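Local coordinates for protein salicylaldehyde dehydrogenase NahF (Pseudomonas putida, PDB 4JZ6) that oxidises a broad range of aldehydes and probably converts salicylaldehyde and NAD(+) to salicylate and NADH in naphthalene degradation, at residues K61-A66 with A235-R240; N354-D359 with Y393-F398. All blocks are in the same frame, centred on the assembly; numbering follows the deposited sequence.

Contact 1 and contact 2 lie in different parts of one chain, their centres about 39 Å apart and their nearest atoms about 22 Å apart, so neither touches the other. Contact 1 (61-66 with 235-240) packs helix 56-73 on the loop that enters strand 240-244 of the six-stranded sheet. Contact 2 (354-359 with 393-398) packs helix 349-362 on the loop that enters strand 401-407 of the seven-stranded sheet. No residue of either contact lines a bound salicylaldehyde, but R240 touches R263, which lines the second one; the side chain of T397 is about 13 Å from a bound salicylaldehyde. The predicted active-site residue E267 ends strand 264-267, which neighbours strand 240-244.

Contact 1: K61-A66 with A235-R240; sequences KAAQAA and AKEIRR. With SO4 (sulfate ion), chain D.
The Q64 amide and the E237 carboxylate do not stack: their planes stand 56° apart, and OE2 of E237 comes no nearer to Q64 than its CG, at 3.5 Å. No hydrogen bond joins the two. The other flat groups, the guanidinium groups of R239 and R240, present their edges to a sulfate, probably from the crystallisation liquor. R239 gives NH2 to O3 (2.9 Å, 166° at the hydrogen). R240 uses two donors on one edge, NE to O4 (2.6 Å) and NH2 to O2 (3.2 Å), with the sulfur in its plane. The sulfate joins both arginines to K467 N of the second subunit, where R239 also packs on T466; R239 pairs with E485 of its own chain in a salt bridge.

The packing is by van der Waals contact, centred on A63 and E237. A63 CB points at the loop and meets E237 CB at 4.0 Å, while E237 CB also lies 3.9 Å from A63 O. The bend of E237 at chi2 (87°) turns its carboxylate toward the stem of Q64.

Helix 56-73 touches two sheets: A62 and A65 rest on I24 of strand 18-24, A62 and A66 on V187 of strand 186-189, and A62 on L218 of strand 215-218. From 235-240, a helix-to-strand connection in the parallel, Rossmann-like NAD-binding sheet of aldehyde dehydrogenases, I238 reaches the same V187.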
ATOM      1  N   LYS A  61     -19.261 -15.347  10.301  1.00 38.79           N
ATOM      2  CA  LYS A  61     -19.368 -16.717   9.806  1.00 39.28           C
ATOM      3  C   LYS A  61     -18.681 -16.832   8.453  1.00 39.86           C
ATOM      4  O   LYS A  61     -18.041 -17.842   8.151  1.00 40.33           O
ATOM      5  CB  LYS A  61     -20.834 -17.133   9.676  1.00 40.35           C
ATOM      6  CG  LYS A  61     -21.224 -18.313  10.547  1.00 52.92           C
ATOM      7  CD  LYS A  61     -21.454 -17.883  11.989  1.00 66.69           C
ATOM      8  CE  LYS A  61     -21.705 -19.080  12.907  1.00 76.29           C
ATOM      9  NZ  LYS A  61     -20.443 -19.761  13.331  1.00 78.36           N
ATOM     10  N   ALA A  62     -18.818 -15.782   7.648  1.00 34.38           N
ATOM     11  CA  ALA A  62     -18.206 -15.731   6.326  1.00 30.61           C
ATOM     12  C   ALA A  62     -16.682 -15.691   6.425  1.00 28.22           C
ATOM     13  O   ALA A  62     -15.979 -16.362   5.664  1.00 27.11           O
ATOM     14  CB  ALA A  62     -18.722 -14.524   5.552  1.00 26.68           C
ATOM     15  N   ALA A  63     -16.174 -14.904   7.363  1.00 26.18           N
ATOM     16  CA  ALA A  63     -14.736 -14.783   7.538  1.00 28.06           C
ATOM     17  C   ALA A  63     -14.145 -16.092   8.043  1.00 27.28           C
ATOM     18  O   ALA A  63     -13.098 -16.544   7.563  1.00 24.89           O
ATOM     19  CB  ALA A  63     -14.415 -13.658   8.494  1.00 30.30           C
ATOM     20  N   GLN A  64     -14.823 -16.696   9.014  1.00 28.38           N
ATOM     21  CA  GLN A  64     -14.377 -17.961   9.583  1.00 33.09           C
ATOM     22  C   GLN A  64     -14.320 -19.045   8.511  1.00 31.38           C
ATOM     23  O   GLN A  64     -13.338 -19.787   8.416  1.00 30.56           O
ATOM     24  CB  GLN A  64     -15.275 -18.371  10.756  1.00 33.19           C
ATOM     25  CG  GLN A  64     -15.095 -17.481  11.991  1.00 40.38           C
ATOM     26  CD  GLN A  64     -16.156 -17.707  13.058  1.00 49.62           C
ATOM     27  OE1 GLN A  64     -17.188 -18.338  12.810  1.00 56.64           O
ATOM     28  NE2 GLN A  64     -15.905 -17.185  14.253  1.00 49.83           N
ATOM     29  N   ALA A  65     -15.365 -19.112   7.690  1.00 27.07           N
ATOM     30  CA  ALA A  65     -15.379 -20.015   6.545  1.00 26.20           C
ATOM     31  C   ALA A  65     -14.174 -19.762   5.633  1.00 27.81           C
ATOM     32  O   ALA A  65     -13.471 -20.697   5.253  1.00 24.76           O
ATOM     33  CB  ALA A  65     -16.677 -19.868   5.768  1.00 26.52           C
ATOM     34  N   ALA A  66     -13.936 -18.498   5.297  1.00 24.52           N
ATOM     35  CA  ALA A  66     -12.817 -18.141   4.432  1.00 23.53           C
ATOM     36  C   ALA A  66     -11.481 -18.545   5.050  1.00 23.28           C
ATOM     37  O   ALA A  66     -10.610 -19.087   4.364  1.00 22.73           O
ATOM     38  CB  ALA A  66     -12.831 -16.656   4.119  1.00 23.15           C
ATOM     39  N   ALA A 235     -11.930  -7.973  12.063  1.00 36.68           N
ATOM     40  CA  ALA A 235     -11.851  -9.426  12.192  1.00 36.28           C
ATOM     41  C   ALA A 235     -10.433  -9.949  11.970  1.00 37.56           C
ATOM     42  O   ALA A 235      -9.803  -9.638  10.958  1.00 43.95           O
ATOM     43  CB  ALA A 235     -12.814 -10.097  11.230  1.00 32.90           C
ATOM     44  N   LYS A 236      -9.951 -10.755  12.912  1.00 31.80           N
ATOM     45  CA  LYS A 236      -8.605 -11.315  12.844  1.00 37.29           C
ATOM     46  C   LYS A 236      -8.375 -12.152  11.589  1.00 35.23           C
ATOM     47  O   LYS A 236      -7.242 -12.265  11.115  1.00 32.13           O
ATOM     48  CB  LYS A 236      -8.311 -12.159  14.088  1.00 47.10           C
ATOM     49  CG  LYS A 236      -8.032 -11.348  15.345  1.00 69.35           C
ATOM     50  CD  LYS A 236      -6.666 -10.664  15.287  1.00 81.10           C
ATOM     51  CE  LYS A 236      -6.417  -9.782  16.512  1.00 84.37           C
ATOM     52  NZ  LYS A 236      -6.518 -10.519  17.807  1.00 83.59           N
ATOM     53  N   GLU A 237      -9.451 -12.732  11.057  1.00 26.71           N
ATOM     54  CA  GLU A 237      -9.352 -13.599   9.887  1.00 24.96           C
ATOM     55  C   GLU A 237      -9.015 -12.821   8.620  1.00 23.43           C
ATOM     56  O   GLU A 237      -8.270 -13.304   7.765  1.00 22.72           O
ATOM     57  CB  GLU A 237     -10.655 -14.377   9.677  1.00 30.30           C
ATOM     58  CG  GLU A 237     -11.001 -15.356  10.790  1.00 30.63           C
ATOM     59  CD  GLU A 237     -11.780 -14.712  11.922  1.00 36.75           C
ATOM     60  OE1 GLU A 237     -11.786 -13.465  12.013  1.00 39.99           O
ATOM     61  OE2 GLU A 237     -12.393 -15.461  12.718  1.00 41.18           O
ATOM     62  N   ILE A 238      -9.575 -11.621   8.504  1.00 23.54           N
ATOM     63  CA  ILE A 238      -9.375 -10.781   7.321  1.00 24.59           C
ATOM     64  C   ILE A 238      -7.982 -10.136   7.294  1.00 24.27           C
ATOM     65  O   ILE A 238      -7.615  -9.390   8.206  1.00 24.11           O
ATOM     66  CB  ILE A 238     -10.461  -9.689   7.243  1.00 23.21           C
ATOM     67  CG1 ILE A 238     -11.818 -10.323   6.924  1.00 23.57           C
ATOM     68  CG2 ILE A 238     -10.101  -8.644   6.207  1.00 24.92           C
ATOM     69  CD1 ILE A 238     -11.809 -11.169   5.674  1.00 22.94           C
ATOM     70  N   ARG A 239      -7.210 -10.422   6.252  1.00 21.59           N
ATOM     71  CA  ARG A 239      -5.814  -9.989   6.213  1.00 22.47           C
ATOM     72  C   ARG A 239      -5.598  -8.697   5.432  1.00 22.54           C
ATOM     73  O   ARG A 239      -4.844  -7.827   5.865  1.00 21.39           O
ATOM     74  CB  ARG A 239      -4.927 -11.099   5.657  1.00 20.69           C
ATOM     75  CG  ARG A 239      -4.875 -12.335   6.537  1.00 31.73           C
ATOM     76  CD  ARG A 239      -4.096 -12.069   7.815  1.00 30.67           C
ATOM     77  NE  ARG A 239      -2.744 -11.589   7.532  1.00 33.43           N
ATOM     78  CZ  ARG A 239      -1.712 -12.380   7.246  1.00 43.11           C
ATOM     79  NH1 ARG A 239      -1.870 -13.699   7.202  1.00 47.10           N
ATOM     80  NH2 ARG A 239      -0.518 -11.850   7.002  1.00 44.92           N
ATOM     81  N   ARG A 240      -6.245  -8.580   4.274  1.00 27.24           N
ATOM     82  CA  ARG A 240      -6.165  -7.364   3.469  1.00 20.75           C
ATOM     83  C   ARG A 240      -7.543  -6.993   2.942  1.00 21.05           C
ATOM     84  O   ARG A 240      -8.466  -7.810   2.951  1.00 22.76           O
ATOM     85  CB  ARG A 240      -5.167  -7.516   2.315  1.00 22.65           C
ATOM     86  CG  ARG A 240      -3.715  -7.616   2.761  1.00 19.38           C
ATOM     87  CD  ARG A 240      -2.757  -7.854   1.596  1.00 18.79           C
ATOM     88  NE  ARG A 240      -1.402  -8.127   2.074  1.00 21.69           N
ATOM     89  CZ  ARG A 240      -0.344  -8.333   1.292  1.00 23.45           C
ATOM     90  NH1 ARG A 240      -0.463  -8.301  -0.030  1.00 17.99           N
ATOM     91  NH2 ARG A 240       0.845  -8.575   1.840  1.00 24.66           N
TER
HETATM   92  S   SO4 D 503      -0.251  -8.473   5.432  0.80 20.82           S
HETATM   93  O1  SO4 D 503      -0.063  -7.023   5.424  0.80 20.09           O
HETATM   94  O2  SO4 D 503       0.973  -9.100   4.946  0.80 19.60           O
HETATM   95  O3  SO4 D 503      -0.542  -8.931   6.792  0.80 20.57           O
HETATM   96  O4  SO4 D 503      -1.366  -8.819   4.553  0.80 21.23           O

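Contact 2: N354-D359 with Y393-F398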
ATOM      1  N   ASN A 354     -28.168  18.144  -9.117  1.00 36.06           N
ATOM      2  CA  ASN A 354     -28.814  19.453  -9.143  1.00 34.73           C
ATOM      3  C   ASN A 354     -28.168  20.477  -8.213  1.00 35.15           C
ATOM      4  O   ASN A 354     -28.066  21.652  -8.558  1.00 35.67           O
ATOM      5  CB  ASN A 354     -30.308  19.329  -8.848  1.00 35.81           C
ATOM      6  CG  ASN A 354     -31.057  18.616  -9.954  1.00 35.66           C
ATOM      7  OD1 ASN A 354     -30.597  18.563 -11.097  1.00 34.99           O
ATOM      8  ND2 ASN A 354     -32.213  18.053  -9.619  1.00 36.35           N
ATOM      9  N   GLY A 355     -27.741  20.033  -7.035  1.00 35.00           N
ATOM     10  CA  GLY A 355     -26.987  20.892  -6.137  1.00 36.27           C
ATOM     11  C   GLY A 355     -25.752  21.417  -6.844  1.00 38.78           C
ATOM     12  O   GLY A 355     -25.467  22.614  -6.817  1.00 43.53           O
ATOM     13  N   LEU A 356     -25.030  20.512  -7.500  1.00 36.68           N
ATOM     14  CA  LEU A 356     -23.862  20.869  -8.298  1.00 38.30           C
ATOM     15  C   LEU A 356     -24.247  21.753  -9.490  1.00 39.61           C
ATOM     16  O   LEU A 356     -23.542  22.708  -9.825  1.00 39.55           O
ATOM     17  CB  LEU A 356     -23.154  19.603  -8.794  1.00 31.44           C
ATOM     18  CG  LEU A 356     -22.156  18.870  -7.887  1.00 41.95           C
ATOM     19  CD1 LEU A 356     -20.915  19.710  -7.678  1.00 46.40           C
ATOM     20  CD2 LEU A 356     -22.753  18.492  -6.546  1.00 47.08           C
ATOM     21  N   PHE A 357     -25.375  21.420 -10.115  1.00 38.49           N
ATOM     22  CA  PHE A 357     -25.885  22.113 -11.296  1.00 33.84           C
ATOM     23  C   PHE A 357     -26.256  23.567 -10.971  1.00 39.83           C
ATOM     24  O   PHE A 357     -25.827  24.492 -11.664  1.00 39.80           O
ATOM     25  CB  PHE A 357     -27.101  21.341 -11.821  1.00 33.99           C
ATOM     26  CG  PHE A 357     -27.506  21.675 -13.235  1.00 34.16           C
ATOM     27  CD1 PHE A 357     -27.730  22.982 -13.635  1.00 35.02           C
ATOM     28  CD2 PHE A 357     -27.701  20.659 -14.158  1.00 38.84           C
ATOM     29  CE1 PHE A 357     -28.121  23.274 -14.933  1.00 39.24           C
ATOM     30  CE2 PHE A 357     -28.094  20.941 -15.458  1.00 35.81           C
ATOM     31  CZ  PHE A 357     -28.303  22.251 -15.845  1.00 34.61           C
ATOM     32  N   LYS A 358     -27.058  23.764  -9.929  1.00 35.95           N
ATOM     33  CA  LYS A 358     -27.476  25.106  -9.538  1.00 37.22           C
ATOM     34  C   LYS A 358     -26.275  25.985  -9.214  1.00 38.37           C
ATOM     35  O   LYS A 358     -26.203  27.134  -9.650  1.00 37.86           O
ATOM     36  CB  LYS A 358     -28.424  25.067  -8.336  1.00 42.47           C
ATOM     37  CG  LYS A 358     -28.893  26.452  -7.896  1.00 51.96           C
ATOM     38  CD  LYS A 358     -29.617  26.444  -6.549  1.00 61.80           C
ATOM     39  CE  LYS A 358     -30.113  27.849  -6.189  1.00 62.52           C
ATOM     40  NZ  LYS A 358     -30.777  27.913  -4.854  1.00 60.01           N
ATOM     41  N   ASP A 359     -25.336  25.436  -8.448  1.00 36.51           N
ATOM     42  CA  ASP A 359     -24.148  26.178  -8.042  1.00 44.87           C
ATOM     43  C   ASP A 359     -23.365  26.683  -9.248  1.00 41.10           C
ATOM     44  O   ASP A 359     -23.022  27.863  -9.324  1.00 36.77           O
ATOM     45  CB  ASP A 359     -23.245  25.317  -7.156  1.00 45.02           C
ATOM     46  CG  ASP A 359     -21.926  25.997  -6.841  1.00 42.60           C
ATOM     47  OD1 ASP A 359     -21.862  26.735  -5.834  1.00 42.50           O
ATOM     48  OD2 ASP A 359     -20.958  25.801  -7.607  1.00 39.50           O
ATOM     49  N   TYR A 393     -16.667  21.980 -10.966  1.00 30.12           N
ATOM     50  CA  TYR A 393     -15.324  22.032 -11.541  1.00 37.46           C
ATOM     51  C   TYR A 393     -14.480  20.798 -11.188  1.00 38.93           C
ATOM     52  O   TYR A 393     -13.767  20.266 -12.034  1.00 38.63           O
ATOM     53  CB  TYR A 393     -14.623  23.309 -11.080  1.00 38.39           C
ATOM     54  CG  TYR A 393     -13.224  23.550 -11.607  1.00 36.62           C
ATOM     55  CD1 TYR A 393     -12.107  23.263 -10.827  1.00 34.96           C
ATOM     56  CD2 TYR A 393     -13.021  24.110 -12.861  1.00 34.01           C
ATOM     57  CE1 TYR A 393     -10.827  23.509 -11.291  1.00 34.93           C
ATOM     58  CE2 TYR A 393     -11.744  24.362 -13.335  1.00 36.27           C
ATOM     59  CZ  TYR A 393     -10.651  24.059 -12.550  1.00 37.24           C
ATOM     60  OH  TYR A 393      -9.376  24.307 -13.024  1.00 36.85           O
ATOM     61  N   ASP A 394     -14.567  20.330  -9.949  1.00 27.99           N
ATOM     62  CA  ASP A 394     -13.760  19.180  -9.563  1.00 42.27           C
ATOM     63  C   ASP A 394     -14.525  18.125  -8.766  1.00 45.81           C
ATOM     64  O   ASP A 394     -14.023  17.024  -8.549  1.00 50.51           O
ATOM     65  CB  ASP A 394     -12.509  19.626  -8.798  1.00 27.24           C
ATOM     66  CG  ASP A 394     -11.451  18.540  -8.730  1.00 36.06           C
ATOM     67  OD1 ASP A 394     -11.337  17.766  -9.709  1.00 29.70           O
ATOM     68  OD2 ASP A 394     -10.736  18.454  -7.703  1.00 36.08           O
ATOM     69  N   GLU A 395     -15.734  18.448  -8.326  1.00 27.61           N
ATOM     70  CA  GLU A 395     -16.553  17.460  -7.629  1.00 32.61           C
ATOM     71  C   GLU A 395     -17.090  16.412  -8.603  1.00 30.84           C
ATOM     72  O   GLU A 395     -17.647  16.749  -9.648  1.00 27.06           O
ATOM     73  CB  GLU A 395     -17.708  18.138  -6.896  1.00 37.12           C
ATOM     74  CG  GLU A 395     -17.659  17.982  -5.390  1.00 42.83           C
ATOM     75  CD  GLU A 395     -18.388  19.097  -4.667  1.00 44.47           C
ATOM     76  OE1 GLU A 395     -19.537  18.868  -4.232  1.00 49.77           O
ATOM     77  OE2 GLU A 395     -17.809  20.200  -4.533  1.00 42.26           O
ATOM     78  N   GLU A 396     -16.918  15.141  -8.258  1.00 27.65           N
ATOM     79  CA  GLU A 396     -17.410  14.056  -9.099  1.00 26.08           C
ATOM     80  C   GLU A 396     -18.932  14.064  -9.152  1.00 27.67           C
ATOM     81  O   GLU A 396     -19.594  14.215  -8.128  1.00 31.24           O
ATOM     82  CB  GLU A 396     -16.908  12.703  -8.582  1.00 26.88           C
ATOM     83  CG  GLU A 396     -17.193  11.544  -9.517  1.00 25.06           C
ATOM     84  CD  GLU A 396     -16.601  10.236  -9.030  1.00 31.08           C
ATOM     85  OE1 GLU A 396     -16.202   9.412  -9.881  1.00 23.17           O
ATOM     86  OE2 GLU A 396     -16.536  10.029  -7.796  1.00 36.07           O
ATOM     87  N   THR A 397     -19.481  13.906 -10.351  1.00 26.30           N
ATOM     88  CA  THR A 397     -20.923  13.888 -10.539  1.00 45.51           C
ATOM     89  C   THR A 397     -21.328  12.617 -11.276  1.00 42.66           C
ATOM     90  O   THR A 397     -21.121  12.495 -12.479  1.00 50.91           O
ATOM     91  CB  THR A 397     -21.393  15.109 -11.354  1.00 54.02           C
ATOM     92  OG1 THR A 397     -20.948  14.985 -12.711  1.00 57.85           O
ATOM     93  CG2 THR A 397     -20.840  16.401 -10.757  1.00 51.34           C
ATOM     94  N   PHE A 398     -21.902  11.666 -10.554  1.00 40.76           N
ATOM     95  CA  PHE A 398     -22.245  10.376 -11.141  1.00 38.87           C
ATOM     96  C   PHE A 398     -23.524  10.461 -11.954  1.00 44.04           C
ATOM     97  O   PHE A 398     -24.608  10.155 -11.455  1.00 59.77           O
ATOM     98  CB  PHE A 398     -22.381   9.312 -10.047  1.00 41.81           C
ATOM     99  CG  PHE A 398     -21.376   8.205 -10.160  1.00 42.85           C
ATOM    100  CD1 PHE A 398     -20.019   8.491 -10.270  1.00 37.17           C
ATOM    101  CD2 PHE A 398     -21.781   6.879 -10.158  1.00 42.25           C
ATOM    102  CE1 PHE A 398     -19.089   7.473 -10.380  1.00 35.07           C
ATOM    103  CE2 PHE A 398     -20.851   5.853 -10.266  1.00 42.03           C
ATOM    104  CZ  PHE A 398     -19.504   6.151 -10.377  1.00 36.81           C
TER
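L356 and E395 make the closest apolar approach, with CD1 of L356 lying 3.7 Å from CB of E395. The leucine is the whole of the helix's share in the contact. Its CG sits beside the backbone N (chi1 -83°); both methyls turn to the glutamate, and the branch carbon CG meets CG2 of T397 at 4.0 Å. At chi1 70° the threonine's OG1 sits between the backbone N and the carbonyl carbon, and CG2, beside the backbone N, is the branch that meets the leucine; OG1 is hydrogen-bonded elsewhere. Both loop residues direct CB at the helix, whereas the intervening E396 is turned away, the alternation expected of an extended backbone.

The sequence E-E-T-F at 395-398 matches the start of the E-E-x-F-G-P signature of aldehyde dehydrogenases, a loop that in relatives borders the nicotinamide end of the cofactor cleft. Here it leads into strand 401-407 of the seven-stranded sheet, and helix 349-362 packs against this sheet, F357 touching I401 of strand 401-407 and T381 and L383 of strand 381-384.

No polar bond crosses between the segments. The E395 carboxylate lies against the leucine methyls, OE1 being 3.8 Å from L356 CD1 and 4.0 Å from L356 CD2, but its charge is met by a salt bridge from OE1 to R391. R391 also touches L356, and its backbone N is hydrogen-bonded to D359 OD2, which ties the helix to the same loop, just before 393-398. E305 OE1 accepts the backbone N-H of T397, and K271 NZ binds the carbonyl O of E395.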